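PDB 4HLN: starch synthase I, which belongs to the plant starch synthases, two-domain proteins of the GT-B glycosyltransferase fold whose halves each carry a Rossmann-like core. Local coordinates for residues A245-P250 against P277-A282; E327-F330 against A334-H337; I443-R448 against K453-I458. All blocks are in the same frame, centred on the assembly; numbering follows the deposited sequence.

The three contacts follow one another along the chain without overlap and sample both halves of a GT-B architecture. Interaction 1 joins helices 235-252 and 276-284, which accompany the large mixed sheet containing strands 126-130 and 264-269. Interaction 2, about 29 Å from it between centres, closes a surface loop between strands 327-329 and 343-346 of a small antiparallel sheet. Both lie in the starch synthase catalytic region. Interaction 3 belongs to the glycosyl transferase group 1 region, where strand 442-446 of the six-stranded parallel sheet meets helix 455-466; its centre is about 42 Å from that of interaction 1 and about 36 Å from that of interaction 2. No two contacts touch, so each holds together a separate place within its own half.

Interaction 1 of 3, residues A245-P250 against P277-A282; sequences AACEAP and PVLLAA
The contact of Cys247 with Leu279 and Leu280 holds no flat group: a thiol sulfur is set against the aliphatic carbons of two consecutive leucines. The case illustrates how one side chain can carry the direct contact between two short helical segments. Both lie in the N-terminal half, where helix 235-252 packs on the large mixed sheet and helix 276-284 links its strands 264-269 and 294-299. Cys247 CA and Leu280 CA are 7.5 Å apart, and CB of the cysteine is directed toward the other helix. With chi1 at -72°, its SG lies beside its own backbone N and anti to the carbonyl carbon, reaching Leu279 CB at 3.8 Å. The CD1 branch of Leu279 also borders the sulfur, with SG and CD1 4.0 Å apart. Leu280 arrives differently: its CB does not aim across the gap, but the CD2 methyl does, ending 4.2 Å from Cys247 SG. Seen from the sulfur, Leu279 CB and Leu280 CD2 lie roughly at right angles, so the thiol is bordered on two flanks.

The surroundings are mostly apolar. Ala246 and Pro250 rest on strand 126-130, Ala245 on strand 195-205, and Leu279 touches Leu318. Tyr290 is the polar exception: its hydroxyl hydrogen-bonds Cys247 O while its side chain touches Leu280.

Across the two segments there is no hydrogen bond, and the disulfide of this chain uses other cysteines. Cys247 thus meets its leucine neighbours as a polarisable, largely hydrophobic group, and their attraction should rest mainly on dispersion and the exclusion of water.

Interaction 2 of 3, residues E327-F330 against A334-H337; sequences EWVF and ARRH
Phe330 and Ala334 stand with their CA atoms 6.2 Å apart where the chain turns after edge strand 327-329 of the small antiparallel sheet, ahead of strand 343-346. Their side chains only brush, Phe330 CB lying 4.4 Å from Ala334 CB, while the phenyl ring leads away and has CD1 of Trp328 over one face, toward the rim. Arg335 makes the stronger connection. A bend at chi2 (-65°) swings its guanidinium back to Phe330 O, which it grips side-on with two nitrogens: NE at 2.9 Å from that oxygen and NH1 likewise at 2.9 Å. NH1 approaches nearly in line with the C=O bond, whereas NE sits above the carbonyl plane, 46° out of it. Since both N-H groups converge on one atom, neither bond is straight. Val329 CG1 lies obliquely beside the group, 4.1 Å from Arg335 NH1.

Further carbonyls share the guanidinium: NH2 binds Asp340 O, and NE has a weak bond to Pro331 O. These partners are main-chain carbonyls, so the cation probably acts here as a multiple hydrogen-bond donor that ties the loop to the strand end.

Interaction 3 of 3, residues I443-R448 against K453-I458; sequences IGFIGR and KGIDLI
Lys453 lies against Arg448 in the connection from strand to helix of a beta-alpha-beta unit of the Rossmann-like domain, in which strand 442-446 leads through helix 455-466 to the adjacent strand 471-476. The lysine contributes carbon rather than charge: with chi1 at -71° its CG lies anti to the carbonyl carbon, 3.4 Å from Arg448 O, and the bend at chi2 then turns the chain toward a salt bridge of NZ with Glu525. Lys453 O approaches the edge of the Phe445 ring near its plane, 3.9 Å from CE2.

Gly454 takes the N-cap position, with phi at 92°, and the helix begins behind it. Ile455 is the first residue of the helix proper to meet the strand, its side chain crossing that of Phe445 at about a right angle, with CD1 3.5 Å from the ring's CZ. Asp456 pairs with Arg523; Leu457 packs on helix 576-592.

One helical turn on, Ile458 completes the apolar grip on Phe445, a ring that also touches Phe472 and Met474. Its chi1 of 164° carries the ring from the strand toward the helix, where Ile458 CD1 meets it obliquely, 3.5 Å from Phe445 CD2.

Interaction 1 of 3, residues A245-P250 against P277-A282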
ATOM      1  N   ALA A 245       5.445   3.675 -23.897  1.00 33.29           N
ATOM      2  CA  ALA A 245       4.077   3.517 -24.337  1.00 41.20           C
ATOM      3  C   ALA A 245       3.163   4.418 -23.526  1.00 45.23           C
ATOM      4  O   ALA A 245       2.285   5.080 -24.061  1.00 44.58           O
ATOM      5  CB  ALA A 245       3.647   2.057 -24.185  1.00 33.46           C
ATOM      6  N   ALA A 246       3.371   4.443 -22.223  1.00 38.48           N
ATOM      7  CA  ALA A 246       2.465   5.174 -21.362  1.00 36.14           C
ATOM      8  C   ALA A 246       2.545   6.684 -21.619  1.00 44.19           C
ATOM      9  O   ALA A 246       1.578   7.419 -21.386  1.00 45.12           O
ATOM     10  CB  ALA A 246       2.733   4.835 -19.890  1.00 24.47           C
ATOM     11  N   CYS A 247       3.690   7.141 -22.112  1.00 44.61           N
ATOM     12  CA  CYS A 247       3.860   8.548 -22.466  1.00 46.62           C
ATOM     13  C   CYS A 247       3.114   8.901 -23.753  1.00 44.44           C
ATOM     14  O   CYS A 247       2.637  10.016 -23.922  1.00 46.74           O
ATOM     15  CB  CYS A 247       5.341   8.894 -22.579  1.00 43.99           C
ATOM     16  SG  CYS A 247       6.161   8.936 -20.971  1.00 47.03           S
ATOM     17  N   GLU A 248       2.985   7.931 -24.643  1.00 38.17           N
ATOM     18  CA  GLU A 248       2.250   8.138 -25.882  1.00 41.51           C
ATOM     19  C   GLU A 248       0.729   8.055 -25.760  1.00 40.35           C
ATOM     20  O   GLU A 248       0.004   8.755 -26.467  1.00 41.33           O
ATOM     21  CB  GLU A 248       2.741   7.156 -26.941  1.00 40.61           C
ATOM     22  CG  GLU A 248       4.105   7.542 -27.462  1.00 45.22           C
ATOM     23  CD  GLU A 248       4.080   8.923 -28.112  1.00 57.80           C
ATOM     24  OE1 GLU A 248       3.295   9.097 -29.077  1.00 59.93           O
ATOM     25  OE2 GLU A 248       4.824   9.828 -27.658  1.00 57.10           O
ATOM     26  N   ALA A 249       0.246   7.204 -24.866  1.00 35.48           N
ATOM     27  CA  ALA A 249      -1.181   6.913 -24.824  1.00 39.70           C
ATOM     28  C   ALA A 249      -2.061   8.171 -24.747  1.00 44.83           C
ATOM     29  O   ALA A 249      -3.026   8.313 -25.510  1.00 53.92           O
ATOM     30  CB  ALA A 249      -1.497   5.940 -23.690  1.00 29.10           C
ATOM     31  N   PRO A 250      -1.729   9.092 -23.833  1.00 40.52           N
ATOM     32  CA  PRO A 250      -2.540  10.310 -23.647  1.00 49.15           C
ATOM     33  C   PRO A 250      -2.493  11.247 -24.853  1.00 47.64           C
ATOM     34  O   PRO A 250      -3.346  12.119 -25.008  1.00 58.09           O
ATOM     35  CB  PRO A 250      -1.894  10.984 -22.427  1.00 42.98           C
ATOM     36  CG  PRO A 250      -1.138   9.898 -21.742  1.00 39.72           C
ATOM     37  CD  PRO A 250      -0.648   8.991 -22.840  1.00 27.85           C
ATOM     38  N   PRO A 277       8.487   9.470 -15.461  1.00 39.47           N
ATOM     39  CA  PRO A 277       8.820  10.846 -15.085  1.00 33.89           C
ATOM     40  C   PRO A 277      10.147  11.287 -15.659  1.00 42.05           C
ATOM     41  O   PRO A 277      10.381  12.492 -15.835  1.00 50.51           O
ATOM     42  CB  PRO A 277       8.913  10.796 -13.562  1.00 31.89           C
ATOM     43  CG  PRO A 277       8.964   9.361 -13.206  1.00 33.57           C
ATOM     44  CD  PRO A 277       8.324   8.593 -14.290  1.00 33.67           C
ATOM     45  N   VAL A 278      11.015  10.331 -15.958  1.00 34.61           N
ATOM     46  CA  VAL A 278      12.286  10.687 -16.590  1.00 39.69           C
ATOM     47  C   VAL A 278      12.026  11.064 -18.045  1.00 37.34           C
ATOM     48  O   VAL A 278      12.510  12.073 -18.529  1.00 43.62           O
ATOM     49  CB  VAL A 278      13.335   9.546 -16.498  1.00 41.58           C
ATOM     50  CG1 VAL A 278      14.702  10.032 -16.973  1.00 31.97           C
ATOM     51  CG2 VAL A 278      13.430   9.023 -15.079  1.00 42.20           C
ATOM     52  N   LEU A 279      11.240  10.245 -18.733  1.00 35.75           N
ATOM     53  CA  LEU A 279      10.850  10.519 -20.104  1.00 35.37           C
ATOM     54  C   LEU A 279      10.218  11.897 -20.229  1.00 39.89           C
ATOM     55  O   LEU A 279      10.615  12.699 -21.089  1.00 39.62           O
ATOM     56  CB  LEU A 279       9.893   9.437 -20.614  1.00 34.82           C
ATOM     57  CG  LEU A 279      10.610   8.100 -20.809  1.00 44.89           C
ATOM     58  CD1 LEU A 279       9.664   6.990 -21.276  1.00 41.36           C
ATOM     59  CD2 LEU A 279      11.816   8.272 -21.761  1.00 34.67           C
ATOM     60  N   LEU A 280       9.237  12.178 -19.377  1.00 31.94           N
ATOM     61  CA  LEU A 280       8.582  13.479 -19.428  1.00 39.67           C
ATOM     62  C   LEU A 280       9.631  14.583 -19.421  1.00 41.14           C
ATOM     63  O   LEU A 280       9.612  15.489 -20.253  1.00 43.19           O
ATOM     64  CB  LEU A 280       7.647  13.653 -18.243  1.00 33.07           C
ATOM     65  CG  LEU A 280       6.476  12.682 -18.227  1.00 35.13           C
ATOM     66  CD1 LEU A 280       5.643  12.891 -16.986  1.00 38.15           C
ATOM     67  CD2 LEU A 280       5.643  12.845 -19.479  1.00 29.96           C
ATOM     68  N   ALA A 281      10.567  14.473 -18.486  1.00 32.62           N
ATOM     69  CA  ALA A 281      11.585  15.491 -18.288  1.00 27.96           C
ATOM     70  C   ALA A 281      12.661  15.534 -19.386  1.00 36.29           C
ATOM     71  O   ALA A 281      13.201  16.597 -19.704  1.00 41.68           O
ATOM     72  CB  ALA A 281      12.215  15.311 -16.926  1.00 21.89           C
ATOM     73  N   ALA A 282      12.957  14.390 -19.983  1.00 40.22           N
ATOM     74  CA  ALA A 282      14.070  14.295 -20.917  1.00 42.42           C
ATOM     75  C   ALA A 282      13.619  14.418 -22.372  1.00 45.30           C
ATOM     76  O   ALA A 282      14.256  15.085 -23.185  1.00 47.53           O
ATOM     77  CB  ALA A 282      14.829  12.971 -20.691  1.00 23.34           C
TER

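Interaction 2 of 3, residues E327-F330 against A334-H337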
ATOM      1  N   GLU A 327      21.951   7.217 -12.536  1.00 36.61           N
ATOM      2  CA  GLU A 327      23.208   6.730 -12.032  1.00 40.42           C
ATOM      3  C   GLU A 327      23.094   6.308 -10.573  1.00 46.89           C
ATOM      4  O   GLU A 327      22.529   7.026  -9.746  1.00 45.29           O
ATOM      5  CB  GLU A 327      24.254   7.816 -12.148  1.00 51.96           C
ATOM      6  CG  GLU A 327      25.604   7.371 -11.660  1.00 64.49           C
ATOM      7  CD  GLU A 327      26.591   8.509 -11.622  1.00 75.99           C
ATOM      8  OE1 GLU A 327      26.140   9.684 -11.626  1.00 69.80           O
ATOM      9  OE2 GLU A 327      27.810   8.224 -11.592  1.00 80.97           O
ATOM     10  N   TRP A 328      23.660   5.149 -10.261  1.00 32.46           N
ATOM     11  CA  TRP A 328      23.633   4.622  -8.910  1.00 29.14           C
ATOM     12  C   TRP A 328      24.909   3.810  -8.671  1.00 43.29           C
ATOM     13  O   TRP A 328      25.144   2.781  -9.314  1.00 48.93           O
ATOM     14  CB  TRP A 328      22.431   3.729  -8.780  1.00 39.21           C
ATOM     15  CG  TRP A 328      21.999   3.406  -7.403  1.00 55.21           C
ATOM     16  CD1 TRP A 328      21.854   2.153  -6.860  1.00 50.79           C
ATOM     17  CD2 TRP A 328      21.580   4.330  -6.397  1.00 51.91           C
ATOM     18  NE1 TRP A 328      21.376   2.247  -5.580  1.00 44.82           N
ATOM     19  CE2 TRP A 328      21.196   3.572  -5.270  1.00 49.86           C
ATOM     20  CE3 TRP A 328      21.482   5.725  -6.342  1.00 43.25           C
ATOM     21  CZ2 TRP A 328      20.737   4.164  -4.095  1.00 39.75           C
ATOM     22  CZ3 TRP A 328      21.024   6.313  -5.175  1.00 46.60           C
ATOM     23  CH2 TRP A 328      20.663   5.532  -4.066  1.00 55.27           C
ATOM     24  N   VAL A 329      25.748   4.285  -7.764  1.00 36.99           N
ATOM     25  CA  VAL A 329      26.953   3.548  -7.402  1.00 40.20           C
ATOM     26  C   VAL A 329      26.848   2.873  -6.041  1.00 42.88           C
ATOM     27  O   VAL A 329      26.585   3.524  -5.024  1.00 41.36           O
ATOM     28  CB  VAL A 329      28.170   4.463  -7.371  1.00 44.61           C
ATOM     29  CG1 VAL A 329      29.393   3.668  -6.940  1.00 36.26           C
ATOM     30  CG2 VAL A 329      28.375   5.106  -8.747  1.00 42.06           C
ATOM     31  N   PHE A 330      27.061   1.562  -6.010  1.00 43.82           N
ATOM     32  CA  PHE A 330      27.043   0.855  -4.730  1.00 36.89           C
ATOM     33  C   PHE A 330      28.299   1.090  -3.901  1.00 43.41           C
ATOM     34  O   PHE A 330      29.426   1.144  -4.428  1.00 39.28           O
ATOM     35  CB  PHE A 330      26.776  -0.629  -4.919  1.00 38.75           C
ATOM     36  CG  PHE A 330      25.375  -0.930  -5.368  1.00 47.86           C
ATOM     37  CD1 PHE A 330      24.354  -1.079  -4.442  1.00 38.31           C
ATOM     38  CD2 PHE A 330      25.068  -1.039  -6.719  1.00 48.91           C
ATOM     39  CE1 PHE A 330      23.054  -1.357  -4.856  1.00 37.57           C
ATOM     40  CE2 PHE A 330      23.775  -1.317  -7.132  1.00 47.05           C
ATOM     41  CZ  PHE A 330      22.767  -1.474  -6.199  1.00 41.52           C
ATOM     42  N   ALA A 334      29.427  -3.282  -0.364  1.00 42.78           N
ATOM     43  CA  ALA A 334      28.430  -3.998  -1.142  1.00 43.83           C
ATOM     44  C   ALA A 334      28.956  -4.480  -2.486  1.00 38.33           C
ATOM     45  O   ALA A 334      28.174  -4.912  -3.328  1.00 38.19           O
ATOM     46  CB  ALA A 334      27.185  -3.144  -1.343  1.00 47.79           C
ATOM     47  N   ARG A 335      30.270  -4.424  -2.686  1.00 37.60           N
ATOM     48  CA  ARG A 335      30.864  -4.974  -3.909  1.00 42.06           C
ATOM     49  C   ARG A 335      30.915  -6.494  -3.905  1.00 45.74           C
ATOM     50  O   ARG A 335      31.024  -7.140  -2.852  1.00 50.63           O
ATOM     51  CB  ARG A 335      32.258  -4.427  -4.146  1.00 43.81           C
ATOM     52  CG  ARG A 335      32.324  -2.911  -4.129  1.00 54.42           C
ATOM     53  CD  ARG A 335      31.555  -2.252  -5.250  1.00 44.06           C
ATOM     54  NE  ARG A 335      31.481  -0.822  -4.978  1.00 56.71           N
ATOM     55  CZ  ARG A 335      32.362   0.066  -5.426  1.00 53.32           C
ATOM     56  NH1 ARG A 335      32.231   1.348  -5.103  1.00 39.18           N
ATOM     57  NH2 ARG A 335      33.377  -0.336  -6.191  1.00 43.64           N
ATOM     58  N   ARG A 336      30.894  -7.051  -5.105  1.00 43.17           N
ATOM     59  CA  ARG A 336      30.543  -8.448  -5.305  1.00 51.22           C
ATOM     60  C   ARG A 336      31.680  -9.333  -5.813  1.00 45.19           C
ATOM     61  O   ARG A 336      31.588 -10.554  -5.791  1.00 60.34           O
ATOM     62  CB  ARG A 336      29.349  -8.499  -6.256  1.00 47.73           C
ATOM     63  CG  ARG A 336      28.155  -7.779  -5.673  1.00 41.09           C
ATOM     64  CD  ARG A 336      27.645  -8.543  -4.458  1.00 38.57           C
ATOM     65  NE  ARG A 336      27.053  -9.788  -4.924  1.00 41.75           N
ATOM     66  CZ  ARG A 336      25.803  -9.891  -5.361  1.00 43.75           C
ATOM     67  NH1 ARG A 336      24.999  -8.831  -5.353  1.00 45.34           N
ATOM     68  NH2 ARG A 336      25.357 -11.052  -5.808  1.00 41.79           N
ATOM     69  N   HIS A 337      32.738  -8.697  -6.287  1.00 36.52           N
ATOM     70  CA  HIS A 337      33.937  -9.378  -6.738  1.00 33.29           C
ATOM     71  C   HIS A 337      35.037  -8.344  -6.847  1.00 40.05           C
ATOM     72  O   HIS A 337      34.765  -7.140  -6.855  1.00 50.32           O
ATOM     73  CB  HIS A 337      33.730 -10.119  -8.063  1.00 30.91           C
ATOM     74  CG  HIS A 337      33.235  -9.254  -9.172  1.00 47.07           C
ATOM     75  ND1 HIS A 337      34.078  -8.648 -10.077  1.00 47.01           N
ATOM     76  CD2 HIS A 337      31.977  -8.893  -9.526  1.00 54.89           C
ATOM     77  CE1 HIS A 337      33.364  -7.944 -10.937  1.00 43.13           C
ATOM     78  NE2 HIS A 337      32.088  -8.078 -10.627  1.00 57.30           N
TER

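Interaction 3 of 3, residues I443-R448 against K453-I458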
ATOM      1  N   ILE A 443      -7.253  -9.888  23.026  1.00 53.62           N
ATOM      2  CA  ILE A 443      -6.383  -9.385  21.981  1.00 51.54           C
ATOM      3  C   ILE A 443      -6.365 -10.306  20.781  1.00 61.38           C
ATOM      4  O   ILE A 443      -6.286 -11.531  20.927  1.00 62.85           O
ATOM      5  CB  ILE A 443      -4.961  -9.261  22.491  1.00 53.46           C
ATOM      6  CG1 ILE A 443      -4.908  -8.219  23.600  1.00 58.34           C
ATOM      7  CG2 ILE A 443      -4.031  -8.865  21.366  1.00 53.37           C
ATOM      8  CD1 ILE A 443      -3.680  -8.319  24.447  1.00 56.96           C
ATOM      9  N   GLY A 444      -6.426  -9.701  19.594  1.00 55.91           N
ATOM     10  CA  GLY A 444      -6.480 -10.442  18.349  1.00 42.30           C
ATOM     11  C   GLY A 444      -5.301 -10.176  17.426  1.00 52.86           C
ATOM     12  O   GLY A 444      -4.771  -9.055  17.352  1.00 46.16           O
ATOM     13  N   PHE A 445      -4.877 -11.228  16.735  1.00 48.90           N
ATOM     14  CA  PHE A 445      -4.034 -11.083  15.564  1.00 50.76           C
ATOM     15  C   PHE A 445      -4.726 -11.791  14.410  1.00 49.96           C
ATOM     16  O   PHE A 445      -5.332 -12.838  14.597  1.00 51.40           O
ATOM     17  CB  PHE A 445      -2.651 -11.694  15.786  1.00 61.27           C
ATOM     18  CG  PHE A 445      -1.892 -11.913  14.510  1.00 63.99           C
ATOM     19  CD1 PHE A 445      -2.104 -13.058  13.748  1.00 56.90           C
ATOM     20  CD2 PHE A 445      -0.996 -10.960  14.047  1.00 65.55           C
ATOM     21  CE1 PHE A 445      -1.426 -13.256  12.559  1.00 58.17           C
ATOM     22  CE2 PHE A 445      -0.314 -11.153  12.855  1.00 55.84           C
ATOM     23  CZ  PHE A 445      -0.529 -12.300  12.112  1.00 57.32           C
ATOM     24  N   ILE A 446      -4.630 -11.232  13.213  1.00 55.79           N
ATOM     25  CA  ILE A 446      -5.255 -11.849  12.052  1.00 59.12           C
ATOM     26  C   ILE A 446      -4.415 -11.690  10.793  1.00 62.05           C
ATOM     27  O   ILE A 446      -4.029 -10.580  10.428  1.00 68.82           O
ATOM     28  CB  ILE A 446      -6.633 -11.231  11.753  1.00 48.55           C
ATOM     29  CG1 ILE A 446      -7.559 -11.335  12.967  1.00 48.01           C
ATOM     30  CG2 ILE A 446      -7.253 -11.891  10.530  1.00 40.09           C
ATOM     31  CD1 ILE A 446      -8.999 -10.846  12.679  1.00 47.84           C
ATOM     32  N   GLY A 447      -4.148 -12.801  10.121  1.00 61.34           N
ATOM     33  CA  GLY A 447      -3.536 -12.734   8.813  1.00 71.54           C
ATOM     34  C   GLY A 447      -2.637 -13.903   8.498  1.00 73.53           C
ATOM     35  O   GLY A 447      -2.522 -14.848   9.280  1.00 69.75           O
ATOM     36  N   ARG A 448      -1.993 -13.824   7.339  1.00 77.33           N
ATOM     37  CA  ARG A 448      -1.088 -14.863   6.878  1.00 80.26           C
ATOM     38  C   ARG A 448       0.049 -15.091   7.871  1.00 75.73           C
ATOM     39  O   ARG A 448       0.559 -14.151   8.472  1.00 72.35           O
ATOM     40  CB  ARG A 448      -0.508 -14.478   5.518  1.00 93.66           C
ATOM     41  CG  ARG A 448      -1.538 -14.093   4.461  1.00106.08           C
ATOM     42  CD  ARG A 448      -1.137 -14.662   3.101  1.00116.29           C
ATOM     43  NE  ARG A 448      -0.908 -16.106   3.184  1.00123.93           N
ATOM     44  CZ  ARG A 448      -1.785 -17.033   2.801  1.00123.06           C
ATOM     45  NH1 ARG A 448      -1.486 -18.324   2.931  1.00120.41           N
ATOM     46  NH2 ARG A 448      -2.954 -16.669   2.285  1.00115.67           N
ATOM     47  N   LYS A 453       4.428 -10.360   8.289  1.00 65.96           N
ATOM     48  CA  LYS A 453       3.314 -10.042   9.173  1.00 65.38           C
ATOM     49  C   LYS A 453       3.739  -9.873  10.636  1.00 61.41           C
ATOM     50  O   LYS A 453       2.940  -9.457  11.475  1.00 66.49           O
ATOM     51  CB  LYS A 453       2.180 -11.064   9.028  1.00 69.70           C
ATOM     52  CG  LYS A 453       1.403 -10.965   7.706  1.00 71.80           C
ATOM     53  CD  LYS A 453       0.850  -9.568   7.495  1.00 86.82           C
ATOM     54  CE  LYS A 453      -0.236  -9.530   6.416  1.00 99.41           C
ATOM     55  NZ  LYS A 453      -0.791  -8.145   6.235  1.00 96.51           N
ATOM     56  N   GLY A 454       4.998 -10.168  10.939  1.00 49.12           N
ATOM     57  CA  GLY A 454       5.511  -9.942  12.280  1.00 54.23           C
ATOM     58  C   GLY A 454       5.353 -11.173  13.147  1.00 64.35           C
ATOM     59  O   GLY A 454       5.505 -11.121  14.368  1.00 66.99           O
ATOM     60  N   ILE A 455       5.043 -12.282  12.490  1.00 65.69           N
ATOM     61  CA  ILE A 455       4.863 -13.581  13.124  1.00 67.03           C
ATOM     62  C   ILE A 455       5.868 -13.912  14.233  1.00 75.62           C
ATOM     63  O   ILE A 455       5.471 -14.276  15.338  1.00 76.58           O
ATOM     64  CB  ILE A 455       4.874 -14.687  12.051  1.00 68.20           C
ATOM     65  CG1 ILE A 455       3.515 -14.739  11.367  1.00 78.94           C
ATOM     66  CG2 ILE A 455       5.174 -16.011  12.646  1.00 69.59           C
ATOM     67  CD1 ILE A 455       2.396 -14.268  12.264  1.00 76.47           C
ATOM     68  N   ASP A 456       7.161 -13.785  13.940  1.00 80.70           N
ATOM     69  CA  ASP A 456       8.214 -14.178  14.884  1.00 85.52           C
ATOM     70  C   ASP A 456       8.270 -13.330  16.154  1.00 79.67           C
ATOM     71  O   ASP A 456       8.655 -13.829  17.205  1.00 91.29           O
ATOM     72  CB  ASP A 456       9.587 -14.197  14.208  1.00102.47           C
ATOM     73  CG  ASP A 456       9.961 -12.851  13.597  1.00123.43           C
ATOM     74  OD1 ASP A 456       9.142 -12.289  12.830  1.00132.97           O
ATOM     75  OD2 ASP A 456      11.075 -12.352  13.889  1.00122.74           O
ATOM     76  N   LEU A 457       7.907 -12.054  16.058  1.00 65.13           N
ATOM     77  CA  LEU A 457       7.808 -11.197  17.239  1.00 65.99           C
ATOM     78  C   LEU A 457       6.814 -11.770  18.237  1.00 73.92           C
ATOM     79  O   LEU A 457       7.092 -11.875  19.428  1.00 76.51           O
ATOM     80  CB  LEU A 457       7.333  -9.800  16.857  1.00 67.23           C
ATOM     81  CG  LEU A 457       8.367  -8.725  16.523  1.00 79.45           C
ATOM     82  CD1 LEU A 457       9.248  -8.429  17.729  1.00 77.65           C
ATOM     83  CD2 LEU A 457       9.199  -9.110  15.300  1.00 80.07           C
ATOM     84  N   ILE A 458       5.635 -12.115  17.740  1.00 75.04           N
ATOM     85  CA  ILE A 458       4.588 -12.663  18.581  1.00 64.80           C
ATOM     86  C   ILE A 458       5.060 -13.951  19.243  1.00 65.96           C
ATOM     87  O   ILE A 458       4.849 -14.153  20.433  1.00 70.51           O
ATOM     88  CB  ILE A 458       3.314 -12.897  17.766  1.00 69.52           C
ATOM     89  CG1 ILE A 458       2.627 -11.551  17.480  1.00 62.42           C
ATOM     90  CG2 ILE A 458       2.387 -13.876  18.483  1.00 69.34           C
ATOM     91  CD1 ILE A 458       1.415 -11.647  16.546  1.00 61.37           C
TER